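Local atomic coordinates of hydrazine synthase gamma subunit (PDB entry 5C2V), a protein that forms part of the hydrazine synthase complex and catalyses the three-electron reduction of nitric oxide to hydroxylamine, using heme c cofactors. Residues T269-G274 with M280-N285; V209-V214 with K254-P259; A234-Y239 with G275-M280; N288-D291 with T296-L299. One frame throughout, in Å; residues are numbered along the deposited sequence.

Contact 1: residues T269-G274 with M280-N285. With CA (calcium ion), chain S; HEC (heme c), chain B.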
# COMPACT_ATOMS: atom_id res chain seq x y z
N THR C 269 -18.93 10.60 50.61
CA THR C 269 -20.11 10.16 49.89
C THR C 269 -20.76 8.85 50.43
O THR C 269 -20.34 7.73 50.10
CB THR C 269 -19.80 10.02 48.40
OG1 THR C 269 -19.35 11.29 47.91
CG2 THR C 269 -21.03 9.67 47.67
N TYR C 270 -21.67 9.04 51.38
CA TYR C 270 -22.36 7.97 52.14
C TYR C 270 -23.43 7.12 51.43
O TYR C 270 -23.69 7.26 50.24
CB TYR C 270 -22.99 8.61 53.38
CG TYR C 270 -22.09 9.67 53.94
CD1 TYR C 270 -20.99 9.32 54.71
CD2 TYR C 270 -22.30 11.01 53.67
CE1 TYR C 270 -20.15 10.27 55.21
CE2 TYR C 270 -21.45 11.98 54.17
CZ TYR C 270 -20.37 11.60 54.94
OH TYR C 270 -19.52 12.55 55.45
N PHE C 271 -24.08 6.29 52.25
CA PHE C 271 -24.83 5.07 51.92
C PHE C 271 -24.03 4.02 51.13
O PHE C 271 -22.80 4.00 51.22
CB PHE C 271 -26.11 5.42 51.14
CG PHE C 271 -27.17 6.08 51.98
CD1 PHE C 271 -27.31 5.75 53.32
CD2 PHE C 271 -28.01 7.03 51.43
CE1 PHE C 271 -28.28 6.36 54.09
CE2 PHE C 271 -28.99 7.64 52.21
CZ PHE C 271 -29.12 7.31 53.54
N HIS C 272 -24.71 3.18 50.36
CA HIS C 272 -24.03 2.06 49.69
C HIS C 272 -23.51 2.39 48.29
O HIS C 272 -22.40 2.01 47.93
CB HIS C 272 -24.93 0.82 49.64
CG HIS C 272 -26.10 0.92 48.71
ND1 HIS C 272 -27.16 1.78 48.93
CD2 HIS C 272 -26.38 0.25 47.57
CE1 HIS C 272 -28.04 1.64 47.95
NE2 HIS C 272 -27.59 0.72 47.11
N ASP C 273 -24.33 3.09 47.51
CA ASP C 273 -23.98 3.43 46.14
C ASP C 273 -23.33 4.80 46.11
O ASP C 273 -22.91 5.28 45.05
CB ASP C 273 -25.22 3.41 45.24
CG ASP C 273 -26.24 4.47 45.63
OD1 ASP C 273 -26.24 4.90 46.80
OD2 ASP C 273 -27.04 4.87 44.76
N GLY C 274 -23.25 5.43 47.27
CA GLY C 274 -22.75 6.78 47.35
C GLY C 274 -23.80 7.75 46.84
O GLY C 274 -23.48 8.75 46.20
N MET C 280 -25.87 15.66 55.39
CA MET C 280 -27.21 16.23 55.36
C MET C 280 -28.16 15.42 54.46
O MET C 280 -29.35 15.31 54.74
CB MET C 280 -27.15 17.68 54.88
CG MET C 280 -28.50 18.37 54.78
SD MET C 280 -29.33 18.55 56.37
CE MET C 280 -30.82 19.40 55.86
N ASP C 281 -27.61 14.84 53.40
CA ASP C 281 -28.41 14.09 52.43
C ASP C 281 -28.85 12.73 52.97
O ASP C 281 -29.73 12.09 52.39
CB ASP C 281 -27.63 13.91 51.13
CG ASP C 281 -27.29 15.23 50.46
OD1 ASP C 281 -28.20 15.86 49.88
OD2 ASP C 281 -26.11 15.64 50.52
N THR C 282 -28.24 12.29 54.07
CA THR C 282 -28.60 11.01 54.68
C THR C 282 -29.82 11.18 55.58
O THR C 282 -30.30 10.23 56.20
CB THR C 282 -27.45 10.42 55.51
OG1 THR C 282 -27.10 11.33 56.56
CG2 THR C 282 -26.23 10.20 54.63
N ILE C 283 -30.32 12.41 55.63
CA ILE C 283 -31.31 12.85 56.60
C ILE C 283 -32.51 13.49 55.89
O ILE C 283 -33.65 13.07 56.07
CB ILE C 283 -30.70 13.83 57.61
CG1 ILE C 283 -29.57 13.14 58.38
CG2 ILE C 283 -31.76 14.33 58.57
CD1 ILE C 283 -28.85 14.05 59.34
N ASN C 284 -32.22 14.50 55.08
CA ASN C 284 -33.22 15.38 54.47
C ASN C 284 -34.27 14.69 53.58
O ASN C 284 -35.15 15.35 53.04
CB ASN C 284 -32.52 16.46 53.65
CG ASN C 284 -31.53 15.90 52.65
OD1 ASN C 284 -31.59 14.72 52.29
ND2 ASN C 284 -30.60 16.74 52.19
N ASN C 285 -34.14 13.37 53.41
CA ASN C 285 -35.08 12.56 52.63
C ASN C 285 -35.07 12.92 51.15
O ASN C 285 -36.12 13.07 50.52
CB ASN C 285 -36.51 12.71 53.19
CG ASN C 285 -36.66 12.12 54.58
OD1 ASN C 285 -35.99 11.15 54.93
ND2 ASN C 285 -37.53 12.72 55.38
CA CA S . -18.46 6.07 51.53
FE HEC B . -28.64 5.00 59.47
CHA HEC B . -26.47 4.37 56.88
CHB HEC B . -27.09 7.99 60.05
CHC HEC B . -31.23 5.94 61.54
CHD HEC B . -29.99 1.88 59.19
NA HEC B . -27.08 6.01 58.61
C1A HEC B . -26.28 5.54 57.58
C2A HEC B . -25.23 6.51 57.36
C3A HEC B . -25.40 7.51 58.24
C4A HEC B . -26.57 7.22 59.04
CMA HEC B . -24.50 8.76 58.37
CAA HEC B . -24.10 6.41 56.31
CBA HEC B . -23.15 5.27 56.69
CGA HEC B . -22.19 5.01 55.56
O1A HEC B . -21.17 4.31 55.79
O2A HEC B . -22.44 5.50 54.44
NB HEC B . -29.04 6.63 60.65
C1B HEC B . -28.34 7.82 60.62
C2B HEC B . -29.13 8.84 61.26
C3B HEC B . -30.27 8.27 61.68
C4B HEC B . -30.24 6.87 61.30
CMB HEC B . -28.71 10.32 61.44
CAB HEC B . -31.44 8.96 62.42
CBB HEC B . -32.19 9.92 61.47
NC HEC B . -30.30 4.08 60.23
C1C HEC B . -31.25 4.64 61.06
C2C HEC B . -32.31 3.68 61.25
C3C HEC B . -31.92 2.52 60.70
C4C HEC B . -30.68 2.77 59.98
CMC HEC B . -33.49 3.85 62.24
CAC HEC B . -32.69 1.18 60.70
CBC HEC B . -33.99 1.30 59.88
ND HEC B . -28.24 3.34 58.26
C1D HEC B . -29.06 2.21 58.24
C2D HEC B . -28.76 1.44 57.05
C3D HEC B . -27.65 2.23 56.33
C4D HEC B . -27.40 3.39 57.16
CMD HEC B . -29.42 0.12 56.60
CAD HEC B . -26.96 1.87 54.99
CBD HEC B . -27.97 1.97 53.86
CGD HEC B . -27.25 1.94 52.54
O1D HEC B . -27.93 2.06 51.48
O2D HEC B . -26.00 1.78 52.53
O HOH W 1 -16.45 7.10 50.82
O HOH W 2 -17.17 4.43 52.75

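Contact 2: residues V209-V214 with K254-P259. With CA (calcium ion), chain T; HEC (heme c), chain B.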
# COMPACT_ATOMS: atom_id res chain seq x y z
N VAL C 209 -33.94 0.67 54.55
CA VAL C 209 -34.04 2.09 54.83
C VAL C 209 -34.59 2.88 53.64
O VAL C 209 -34.64 4.11 53.68
CB VAL C 209 -32.68 2.67 55.23
CG1 VAL C 209 -32.39 2.36 56.69
CG2 VAL C 209 -31.58 2.12 54.34
N GLY C 210 -34.98 2.18 52.59
CA GLY C 210 -35.53 2.81 51.41
C GLY C 210 -34.46 3.37 50.49
O GLY C 210 -34.73 4.25 49.67
N THR C 211 -33.25 2.86 50.63
CA THR C 211 -32.13 3.28 49.81
C THR C 211 -31.90 2.36 48.61
O THR C 211 -30.99 2.57 47.82
CB THR C 211 -30.83 3.37 50.62
OG1 THR C 211 -30.58 2.10 51.25
CG2 THR C 211 -30.93 4.45 51.68
N GLY C 212 -32.74 1.33 48.49
CA GLY C 212 -32.63 0.40 47.39
C GLY C 212 -32.92 1.06 46.06
O GLY C 212 -33.98 1.66 45.87
N ARG C 213 -31.97 0.97 45.13
CA ARG C 213 -32.12 1.60 43.82
C ARG C 213 -32.83 0.66 42.86
O ARG C 213 -32.35 -0.45 42.59
CB ARG C 213 -30.76 2.00 43.26
CG ARG C 213 -29.86 2.74 44.24
CD ARG C 213 -30.57 3.92 44.88
NE ARG C 213 -29.73 4.59 45.86
CZ ARG C 213 -30.17 5.47 46.75
NH1 ARG C 213 -31.46 5.78 46.79
NH2 ARG C 213 -29.33 6.04 47.60
N VAL C 214 -33.98 1.09 42.34
CA VAL C 214 -34.78 0.25 41.46
C VAL C 214 -34.98 0.88 40.09
O VAL C 214 -34.52 1.99 39.83
CB VAL C 214 -36.16 -0.04 42.08
CG1 VAL C 214 -36.01 -0.87 43.35
CG2 VAL C 214 -36.90 1.25 42.36
N LYS C 254 -32.87 -4.92 48.12
CA LYS C 254 -33.43 -3.72 48.72
C LYS C 254 -32.88 -3.40 50.11
O LYS C 254 -33.11 -2.31 50.64
CB LYS C 254 -34.96 -3.83 48.80
CG LYS C 254 -35.62 -4.29 47.52
CD LYS C 254 -37.12 -4.40 47.69
CE LYS C 254 -37.79 -4.85 46.40
NZ LYS C 254 -39.27 -4.89 46.53
N GLU C 255 -32.15 -4.34 50.70
CA GLU C 255 -31.73 -4.20 52.10
C GLU C 255 -30.22 -4.30 52.25
O GLU C 255 -29.55 -4.99 51.48
CB GLU C 255 -32.42 -5.25 52.97
CG GLU C 255 -33.93 -5.17 52.96
CD GLU C 255 -34.58 -6.17 53.90
OE1 GLU C 255 -33.85 -7.01 54.47
OE2 GLU C 255 -35.81 -6.11 54.08
N PHE C 256 -29.68 -3.60 53.25
CA PHE C 256 -28.23 -3.49 53.39
C PHE C 256 -27.75 -3.58 54.84
O PHE C 256 -28.46 -3.22 55.77
CB PHE C 256 -27.74 -2.18 52.78
CG PHE C 256 -28.27 -1.93 51.40
CD1 PHE C 256 -27.67 -2.51 50.29
CD2 PHE C 256 -29.38 -1.12 51.20
CE1 PHE C 256 -28.16 -2.29 49.02
CE2 PHE C 256 -29.87 -0.89 49.93
CZ PHE C 256 -29.27 -1.48 48.84
N ASP C 257 -26.52 -4.06 55.01
CA ASP C 257 -25.86 -4.12 56.31
C ASP C 257 -25.49 -2.71 56.78
O ASP C 257 -24.84 -1.96 56.06
CB ASP C 257 -24.62 -5.01 56.24
CG ASP C 257 -23.71 -4.86 57.43
OD1 ASP C 257 -24.08 -5.31 58.54
OD2 ASP C 257 -22.60 -4.29 57.27
N THR C 258 -25.91 -2.36 57.99
CA THR C 258 -25.68 -1.02 58.52
C THR C 258 -24.22 -0.78 58.89
O THR C 258 -23.63 -1.55 59.64
CB THR C 258 -26.55 -0.75 59.77
OG1 THR C 258 -25.91 -1.30 60.93
CG2 THR C 258 -27.93 -1.37 59.61
N PRO C 259 -23.64 0.29 58.34
CA PRO C 259 -22.26 0.71 58.62
C PRO C 259 -22.13 1.43 59.96
O PRO C 259 -23.12 1.95 60.48
CB PRO C 259 -21.93 1.67 57.47
CG PRO C 259 -23.09 1.57 56.51
CD PRO C 259 -24.26 1.15 57.32
CA CA T . -20.81 -4.89 58.72
FE HEC B . -28.64 5.00 59.47
CHA HEC B . -26.47 4.37 56.88
CHB HEC B . -27.09 7.99 60.05
CHC HEC B . -31.23 5.94 61.54
CHD HEC B . -29.99 1.88 59.19
NA HEC B . -27.08 6.01 58.61
C1A HEC B . -26.28 5.54 57.58
C2A HEC B . -25.23 6.51 57.36
C3A HEC B . -25.40 7.51 58.24
C4A HEC B . -26.57 7.22 59.04
CMA HEC B . -24.50 8.76 58.37
CAA HEC B . -24.10 6.41 56.31
CBA HEC B . -23.15 5.27 56.69
CGA HEC B . -22.19 5.01 55.56
O1A HEC B . -21.17 4.31 55.79
O2A HEC B . -22.44 5.50 54.44
NB HEC B . -29.04 6.63 60.65
C1B HEC B . -28.34 7.82 60.62
C2B HEC B . -29.13 8.84 61.26
C3B HEC B . -30.27 8.27 61.68
C4B HEC B . -30.24 6.87 61.30
CMB HEC B . -28.71 10.32 61.44
CAB HEC B . -31.44 8.96 62.42
CBB HEC B . -32.19 9.92 61.47
NC HEC B . -30.30 4.08 60.23
C1C HEC B . -31.25 4.64 61.06
C2C HEC B . -32.31 3.68 61.25
C3C HEC B . -31.92 2.52 60.70
C4C HEC B . -30.68 2.77 59.98
CMC HEC B . -33.49 3.85 62.24
CAC HEC B . -32.69 1.18 60.70
CBC HEC B . -33.99 1.30 59.88
ND HEC B . -28.24 3.34 58.26
C1D HEC B . -29.06 2.21 58.24
C2D HEC B . -28.76 1.44 57.05
C3D HEC B . -27.65 2.23 56.33
C4D HEC B . -27.40 3.39 57.16
CMD HEC B . -29.42 0.12 56.60
CAD HEC B . -26.96 1.87 54.99
CBD HEC B . -27.97 1.97 53.86
CGD HEC B . -27.25 1.94 52.54
O1D HEC B . -27.93 2.06 51.48
O2D HEC B . -26.00 1.78 52.53
O HOH W 3 -22.42 -5.75 60.26
O HOH W 4 -20.98 -2.73 59.72
O HOH W 5 -19.21 -4.03 57.17

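Contact 3: residues A234-Y239 with G275-M280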
# COMPACT_ATOMS: atom_id res chain seq x y z
N ALA C 234 -32.71 19.76 39.79
CA ALA C 234 -31.60 20.53 39.24
C ALA C 234 -31.43 20.29 37.74
O ALA C 234 -30.79 21.08 37.05
CB ALA C 234 -30.31 20.19 39.98
N GLY C 235 -32.00 19.19 37.25
CA GLY C 235 -31.92 18.86 35.84
C GLY C 235 -30.60 18.22 35.46
O GLY C 235 -30.11 18.38 34.34
N GLU C 236 -30.02 17.47 36.40
CA GLU C 236 -28.75 16.80 36.18
C GLU C 236 -28.91 15.63 35.21
O GLU C 236 -29.95 14.97 35.19
CB GLU C 236 -28.17 16.32 37.51
CG GLU C 236 -26.75 15.77 37.43
CD GLU C 236 -26.18 15.45 38.79
OE1 GLU C 236 -26.77 15.88 39.80
OE2 GLU C 236 -25.14 14.76 38.85
N ASP C 237 -27.88 15.39 34.40
CA ASP C 237 -27.90 14.30 33.43
C ASP C 237 -27.72 12.95 34.13
O ASP C 237 -26.70 12.71 34.78
CB ASP C 237 -26.80 14.50 32.38
CG ASP C 237 -26.83 13.45 31.29
OD1 ASP C 237 -27.90 12.87 31.03
OD2 ASP C 237 -25.77 13.21 30.67
N PRO C 238 -28.73 12.07 34.01
CA PRO C 238 -28.69 10.73 34.61
C PRO C 238 -27.46 9.94 34.19
O PRO C 238 -26.81 9.30 35.01
CB PRO C 238 -29.97 10.07 34.07
CG PRO C 238 -30.88 11.20 33.77
CD PRO C 238 -30.00 12.32 33.30
N TYR C 239 -27.14 10.01 32.90
CA TYR C 239 -26.01 9.29 32.34
C TYR C 239 -24.75 10.16 32.23
O TYR C 239 -23.77 9.76 31.61
CB TYR C 239 -26.39 8.71 30.98
CG TYR C 239 -27.50 7.68 31.10
CD1 TYR C 239 -27.23 6.39 31.52
CD2 TYR C 239 -28.82 8.02 30.82
CE1 TYR C 239 -28.24 5.45 31.65
CE2 TYR C 239 -29.84 7.08 30.95
CZ TYR C 239 -29.54 5.80 31.36
OH TYR C 239 -30.54 4.87 31.49
N GLY C 275 -25.06 7.46 47.13
CA GLY C 275 -26.14 8.32 46.70
C GLY C 275 -26.12 9.64 47.46
O GLY C 275 -26.49 10.68 46.91
N ALA C 276 -25.68 9.59 48.71
CA ALA C 276 -25.67 10.76 49.57
C ALA C 276 -24.34 11.50 49.48
O ALA C 276 -23.30 11.00 49.91
CB ALA C 276 -25.96 10.37 51.00
N ARG C 277 -24.38 12.72 48.94
CA ARG C 277 -23.18 13.50 48.70
C ARG C 277 -22.67 14.20 49.96
O ARG C 277 -21.46 14.39 50.13
CB ARG C 277 -23.44 14.52 47.59
CG ARG C 277 -23.51 13.87 46.21
CD ARG C 277 -24.23 14.74 45.19
NE ARG C 277 -24.25 14.08 43.88
CZ ARG C 277 -24.94 14.52 42.83
NH1 ARG C 277 -25.68 15.62 42.93
NH2 ARG C 277 -24.90 13.85 41.69
N THR C 278 -23.58 14.58 50.84
CA THR C 278 -23.20 15.12 52.14
C THR C 278 -23.95 14.40 53.26
O THR C 278 -24.93 13.69 52.99
CB THR C 278 -23.48 16.64 52.24
OG1 THR C 278 -24.87 16.89 51.98
CG2 THR C 278 -22.63 17.41 51.25
N LEU C 279 -23.49 14.57 54.49
CA LEU C 279 -24.15 13.99 55.66
C LEU C 279 -25.62 14.40 55.71
O LEU C 279 -26.49 13.59 56.02
CB LEU C 279 -23.43 14.41 56.94
CG LEU C 279 -22.08 13.77 57.21
CD1 LEU C 279 -21.30 14.54 58.27
CD2 LEU C 279 -22.27 12.32 57.65
N MET C 280 -25.87 15.66 55.39
CA MET C 280 -27.21 16.23 55.36
C MET C 280 -28.16 15.42 54.46
O MET C 280 -29.35 15.31 54.74
CB MET C 280 -27.15 17.68 54.88
CG MET C 280 -28.50 18.37 54.78
SD MET C 280 -29.33 18.55 56.37
CE MET C 280 -30.82 19.40 55.86

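Contact 4: residues N288-D291 with T296-L299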
# COMPACT_ATOMS: atom_id res chain seq x y z
N ASN C 288 -33.25 9.02 49.74
CA ASN C 288 -33.95 7.84 50.26
C ASN C 288 -35.46 8.07 50.40
O ASN C 288 -35.92 9.21 50.38
CB ASN C 288 -33.36 7.41 51.60
CG ASN C 288 -33.42 8.52 52.64
OD1 ASN C 288 -34.43 8.71 53.31
ND2 ASN C 288 -32.32 9.25 52.79
N ASP C 289 -36.21 6.99 50.56
CA ASP C 289 -37.66 7.07 50.72
C ASP C 289 -38.03 7.81 52.00
O ASP C 289 -37.26 7.83 52.96
CB ASP C 289 -38.28 5.67 50.72
CG ASP C 289 -38.39 5.08 49.33
OD1 ASP C 289 -38.45 5.85 48.36
OD2 ASP C 289 -38.42 3.83 49.21
N LYS C 290 -39.21 8.42 52.01
CA LYS C 290 -39.61 9.31 53.09
C LYS C 290 -39.72 8.59 54.43
O LYS C 290 -40.46 7.61 54.58
CB LYS C 290 -40.94 9.98 52.76
CG LYS C 290 -41.21 11.25 53.55
CD LYS C 290 -42.48 11.93 53.07
CE LYS C 290 -42.60 13.33 53.66
NZ LYS C 290 -41.46 14.20 53.26
N ASP C 291 -38.96 9.09 55.41
CA ASP C 291 -38.95 8.58 56.78
C ASP C 291 -38.62 7.09 56.87
O ASP C 291 -38.92 6.44 57.87
CB ASP C 291 -40.30 8.84 57.46
CG ASP C 291 -40.54 10.31 57.73
OD1 ASP C 291 -39.55 11.04 57.96
OD2 ASP C 291 -41.71 10.74 57.71
N THR C 296 -37.35 12.05 59.97
CA THR C 296 -36.82 13.41 59.98
C THR C 296 -37.75 14.48 59.40
O THR C 296 -37.40 15.66 59.40
CB THR C 296 -35.47 13.46 59.26
OG1 THR C 296 -35.63 12.94 57.93
CG2 THR C 296 -34.46 12.60 60.00
N SER C 297 -38.91 14.07 58.89
CA SER C 297 -39.77 14.97 58.13
C SER C 297 -40.26 16.16 58.95
O SER C 297 -40.45 17.26 58.42
CB SER C 297 -40.97 14.21 57.56
OG SER C 297 -40.55 13.19 56.67
N HIS C 298 -40.47 15.93 60.24
CA HIS C 298 -40.97 16.96 61.14
C HIS C 298 -39.88 17.93 61.59
O HIS C 298 -40.17 19.05 62.00
CB HIS C 298 -41.64 16.31 62.35
CG HIS C 298 -40.74 15.36 63.08
ND1 HIS C 298 -39.85 15.77 64.05
CD2 HIS C 298 -40.59 14.02 62.98
CE1 HIS C 298 -39.19 14.72 64.51
NE2 HIS C 298 -39.63 13.65 63.88
N LEU C 299 -38.63 17.49 61.52
CA LEU C 299 -37.49 18.34 61.86
C LEU C 299 -37.35 19.44 60.80
O LEU C 299 -37.84 19.29 59.69
CB LEU C 299 -36.20 17.52 61.96
CG LEU C 299 -36.08 16.38 62.97
CD1 LEU C 299 -34.66 15.82 62.94
CD2 LEU C 299 -36.43 16.83 64.38

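Contact 1: residues T269-G274 with M280-N285
Thr282 packs against Tyr270 and Phe271 in the cytochrome c-type lobe that holds heme 2. Both segments are loop, apart from a short 3-10 segment that includes Thr282. The contact is buried and apolar. Thr282 gives its methyl CG2 to both aromatic side chains. It comes over one face of Phe271, 4.2 Å above the ring plane and offset toward the rim. The leading atom of that ring, CZ, lies 3.9 Å from Thr282 CA. On the Tyr270 side the same methyl meets the base of the side chain, with CG2 3.8 Å from Tyr270 CB. OG1 of Thr282 sits between its backbone N and carbonyl carbon (chi1 61°), which turns the hydroxyl away from these rings, to a hydrogen bond with Leu279 O. CG2 is then the branch that faces them. The Tyr270 ring sends its own hydroxyl to Ile264 O.

The heme borders the rim of the Phe271 ring. Its meso carbon CHA lies in the ring plane, 3.9 Å from Phe271 CE1. O2A of one propionate receives a weak hydrogen bond from Phe271 N. O1D of the other takes a weak one from His272 ND1, whose ring binds Asp251 through NE2. At the start of the segment Thr269 O joins Asn90 and Ser267 at a calcium ion. Thr282 also serves the iron site at second shell. Its carbonyl O is hydrogen-bonded to ND1 of His293, an axial ligand of heme 2.

Contact 2: residues V209-V214 with K254-P259
Thr211 meets the ring of Phe256 beside a propionate of heme 2. This is the tight, buried end of the contact. Thr211 OG1 lies 3.3 Å from Phe256 CE2, and the two side chains cross obliquely. Gly212 continues along the ring. Its backbone N sits at the ring edge, in plane, 3.9 Å from Phe256 CE2. Gly212 and Lys254 also come close through their backbones, with CA atoms 4.4 Å apart. Phe256 belongs to strand 256-257, which pairs antiparallel with strand 206-207. Its CG stands anti to the carbonyl carbon (chi1 -49°), and this sends the ring toward the 209-214 loop. There the ring also stacks with His272.

The loose side begins with the Lys254 side chain. It runs out fully extended and leads away from the loop into an exposed position. No direct polar bond joins the two segments. Arg213 turns away from the second segment and forms a salt bridge with Asp273.

The heme also packs on both segments. Val209 CG1 lies 3.5 Å from the meso carbon CHD, and Thr258 CG2 is 3.7 Å from the methyl CMD. Asp257 takes no part in the contact and binds a calcium ion through OD2, with the carbonyls of Leu100 and Pro102 completing the protein ligands. Thr211 OG1 donates a hydrogen bond to propionate O1D, 2.7 Å away. O1D also takes the weak bond from His272. Together the two donors probably help to stabilise the negative charge of this oxygen beside the aromatic ring of Phe256.

Contact 3: residues A234-Y239 with G275-M280
Glu236 and Arg277 form a salt bridge across two loops near the surface. On the first segment, Ala234 lies close to the end of helix 229-234. Gly235 follows with positive phi (80°). It is the C-prime residue of a Schellman motif, which ends the helix and turns the chain toward Glu236.

Glu236 does all the touching from this side. With CG anti to its own backbone N (chi1 -172°) and the chain extended beyond, its carboxylate reaches out to meet an equally extended Arg277 coming from the opposite direction. The two flat groups are nearly coplanar, 26° apart. The shortest of the three bonds across the contact runs from Arg277 NH2 to Glu236 OE2, at 3.0 Å. It uses the syn lone pair of OE2, and the oxygen is tilted from the guanidinium plane. OE1 lies at the guanidinium edge, in plane, between both terminal nitrogens. It takes a weak bond of 3.3 Å from Arg277 NH1 and a second weak bond from NH2. Each charge has a further partner: Glu236 OE2 binds Ser243 OG, and Arg277 NE binds Thr245 OG1.

In the cytochrome c-type lobe of heme 2, this pair joins the loop after helix 229-234 to the loop that leads on to helix 301-312. Beyond Glu236, Asp237 and Pro238 carry the chain away from Arg277. Tyr239 then packs on Lys575 of the alpha subunit.

Contact 4: residues N288-D291 with T296-L299
Asp291 and Thr296 lie at the closest backbone approach, their CA atoms 6.2 Å apart, and a type I beta turn runs from Thr296 to Leu299. The two segments flank the loop that carries His293, an axial ligand of heme 2, in the cytochrome c-type lobe. They meet through one carboxylate. Asp291 has CG anti to its carbonyl carbon (chi1 -69°), and the end of its side chain comes up to the start of the turn. There a single oxygen, OD1, takes three hydrogen bonds. Ser297 N donates at 3.2 Å and uses the syn lone pair. Ser297 OG donates at 2.7 Å and comes from above the carboxylate plane, 36° out of it. Thr296 N adds a weak bond of 3.1 Å. The three donors tie the acid to the beginning of the turn and probably favour its charged form. Thr296 turns its own hydroxyl to Ile283 O and also touches the heme. Lys290 runs alongside the serine hydroxyl. Its end bends at the last torsion (chi4 61°), and Lys290 CE comes 3.6 Å from Ser297 OG.

How the contacts relate
All four contacts belong to the lobe of heme 2. Contact 1 is buried, contacts 2 and 4 are partly buried, and contact 3 lies at the surface. Contacts 1 and 2 both touch the heme and are mainly apolar across their segments. They meet directly where Phe271 CE2 packs on Thr211 CG2. Contacts 3 and 4 are polar instead, one a paired charge and the other a carboxylate gripped by a turn. Contact 3 shares Met280 with contact 1, and Ala276 CB packs on Thr282 CG2. Contact 4 reaches the heme and contact 1 through Thr296, and contact 2 through a probable backbone bond between Gly210 and Asp289. Contacts 3 and 4 do not touch.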